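Local coordinates for paenibacillus xanthan lyase (Paenibacillus, PDB 6F2P), which cleaves the polysaccharide xanthan, probably by the beta-elimination used by polysaccharide lyases of family 8, at residues 646-651 against 667-672. Numbering follows the deposited sequence.
Sequences AQAVKE and TTVGLV. With CA (calcium ion), chain B.
Both methyls of Val669 are turned to strand 646-651 and meet the methyl groups of Ala646 and Ala648, two residues apart on the same face of that strand. The closer approach is Val669 CG2 to Ala648 CB, 3.9 Å, with Val669 CG1 lying 4.2 Å from the same Ala648 CB. Val669 CG1 also lies against the second alanine, 4.4 Å from Ala646 CB. With chi1 of Val669 at 62°, CG2 stands opposite the backbone N and CG1 lies between that N and the carbonyl carbon, a rotation that presents both branches to the alanines. The contact is wholly apolar, and, consistent with the small alanine side chains, the CA atoms of Ala648 and Val669 are 7.4 Å apart. Strand 646-651 belongs to the seven-stranded antiparallel sheet and strand 667-669 is an outermost strand of the five-stranded one, so the three residues form part of the buried layer between two sheets of the C-terminal beta-sandwich domain of family 8 lyases. Ile659 of strand 656-661 touches Ala648, Val669 and Val672 and adds to the same layer. Just beyond Val669 the chain reverses in a type II' turn closed by the hydrogen bond from Val672 N to Val669 O (3.0 Å); the return bond, Val669 N to Val672 O (2.9 Å), completes a two-residue beta hairpin. Gly670 supplies the positive phi, 62°. On the other face of strand 646-651, Gln647 hydrogen-bonds Ser485 and Trp662, while at its end Glu651 OE1 binds a calcium ion at 2.2 Å together with Asp490, Asp491, Glu492 and Gln636.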
loop_
_atom_site.group_PDB
_atom_site.type_symbol
_atom_site.label_atom_id
_atom_site.label_comp_id
_atom_site.label_asym_id
_atom_site.label_seq_id
_atom_site.Cartn_x
_atom_site.Cartn_y
_atom_site.Cartn_z
ATOM N N ALA A 646 -1.423 -19.256 -4.807
ATOM C CA ALA A 646 -0.217 -18.563 -4.372
ATOM C C ALA A 646 0.795 -18.471 -5.491
ATOM O O ALA A 646 0.766 -19.264 -6.436
ATOM C CB ALA A 646 0.405 -19.270 -3.169
ATOM N N GLN A 647 1.702 -17.513 -5.367
ATOM C CA GLN A 647 2.765 -17.329 -6.339
ATOM C C GLN A 647 4.033 -17.078 -5.555
ATOM O O GLN A 647 4.113 -16.132 -4.773
ATOM C CB GLN A 647 2.459 -16.146 -7.274
ATOM C CG GLN A 647 1.235 -16.383 -8.145
ATOM C CD GLN A 647 0.823 -15.168 -8.932
ATOM O OE1 GLN A 647 0.353 -14.175 -8.368
ATOM N NE2 GLN A 647 0.989 -15.234 -10.249
ATOM N N ALA A 648 5.025 -17.933 -5.741
ATOM C CA ALA A 648 6.207 -17.854 -4.903
ATOM C C ALA A 648 7.494 -18.086 -5.686
ATOM O O ALA A 648 7.563 -18.955 -6.564
ATOM C CB ALA A 648 6.094 -18.828 -3.744
ATOM N N VAL A 649 8.500 -17.277 -5.364
ATOM C CA VAL A 649 9.805 -17.345 -6.001
ATOM C C VAL A 649 10.897 -17.233 -4.940
ATOM O O VAL A 649 10.802 -16.422 -4.012
ATOM C CB VAL A 649 9.972 -16.215 -7.037
ATOM C CG1 VAL A 649 11.394 -16.211 -7.630
ATOM C CG2 VAL A 649 8.929 -16.339 -8.123
ATOM N N LYS A 650 11.922 -18.067 -5.072
ATOM C CA LYS A 650 13.084 -18.011 -4.195
ATOM C C LYS A 650 14.332 -17.701 -5.020
ATOM O O LYS A 650 14.584 -18.340 -6.032
ATOM C CB LYS A 650 13.255 -19.336 -3.438
ATOM C CG LYS A 650 14.601 -19.483 -2.711
ATOM C CD LYS A 650 14.547 -20.544 -1.616
ATOM C CE LYS A 650 15.830 -20.550 -0.764
ATOM N NZ LYS A 650 15.725 -21.418 0.463
ATOM N N GLU A 651 15.093 -16.702 -4.596
ATOM C CA GLU A 651 16.393 -16.439 -5.194
ATOM C C GLU A 651 17.403 -17.230 -4.380
ATOM O O GLU A 651 17.642 -16.915 -3.216
ATOM C CB GLU A 651 16.711 -14.949 -5.134
ATOM C CG GLU A 651 17.571 -14.436 -6.284
ATOM C CD GLU A 651 19.070 -14.565 -6.025
ATOM O OE1 GLU A 651 19.846 -14.146 -6.908
ATOM O OE2 GLU A 651 19.475 -15.077 -4.953
ATOM N N THR A 667 -3.033 -21.899 3.708
ATOM C CA THR A 667 -2.339 -22.170 2.452
ATOM C C THR A 667 -0.840 -22.339 2.690
ATOM O O THR A 667 -0.228 -21.533 3.396
ATOM C CB THR A 667 -2.567 -21.030 1.436
ATOM O OG1 THR A 667 -3.970 -20.886 1.184
ATOM C CG2 THR A 667 -1.873 -21.329 0.133
ATOM N N THR A 668 -0.251 -23.382 2.103
ATOM C CA THR A 668 1.157 -23.688 2.346
ATOM C C THR A 668 1.964 -23.726 1.051
ATOM O O THR A 668 1.617 -24.444 0.121
ATOM C CB THR A 668 1.328 -25.053 3.081
ATOM O OG1 THR A 668 0.587 -25.057 4.314
ATOM C CG2 THR A 668 2.795 -25.346 3.362
ATOM N N VAL A 669 3.046 -22.954 1.001
ATOM C CA VAL A 669 4.012 -23.041 -0.093
ATOM C C VAL A 669 5.421 -22.808 0.454
ATOM O O VAL A 669 5.631 -21.937 1.300
ATOM C CB VAL A 669 3.704 -22.038 -1.235
ATOM C CG1 VAL A 669 3.780 -20.612 -0.738
ATOM C CG2 VAL A 669 4.666 -22.240 -2.414
ATOM N N GLY A 670 6.386 -23.592 -0.021
ATOM C CA GLY A 670 7.720 -23.532 0.540
ATOM C C GLY A 670 7.649 -23.934 2.006
ATOM O O GLY A 670 7.050 -24.951 2.344
ATOM N N LEU A 671 8.255 -23.132 2.876
ATOM C CA LEU A 671 8.219 -23.383 4.313
ATOM C C LEU A 671 7.064 -22.651 4.977
ATOM O O LEU A 671 6.808 -22.835 6.162
ATOM C CB LEU A 671 9.531 -22.932 4.963
ATOM C CG LEU A 671 10.806 -23.524 4.350
ATOM C CD1 LEU A 671 12.027 -23.057 5.095
ATOM C CD2 LEU A 671 10.750 -25.048 4.311
ATOM N N VAL A 672 6.365 -21.823 4.211
ATOM C CA VAL A 672 5.459 -20.852 4.801
ATOM C C VAL A 672 3.989 -21.221 4.657
ATOM O O VAL A 672 3.525 -21.635 3.591
ATOM C CB VAL A 672 5.697 -19.443 4.218
ATOM C CG1 VAL A 672 4.868 -18.407 4.965
ATOM C CG2 VAL A 672 7.172 -19.086 4.279
HETATM CA CA CA B . 20.388 -12.662 -8.489
#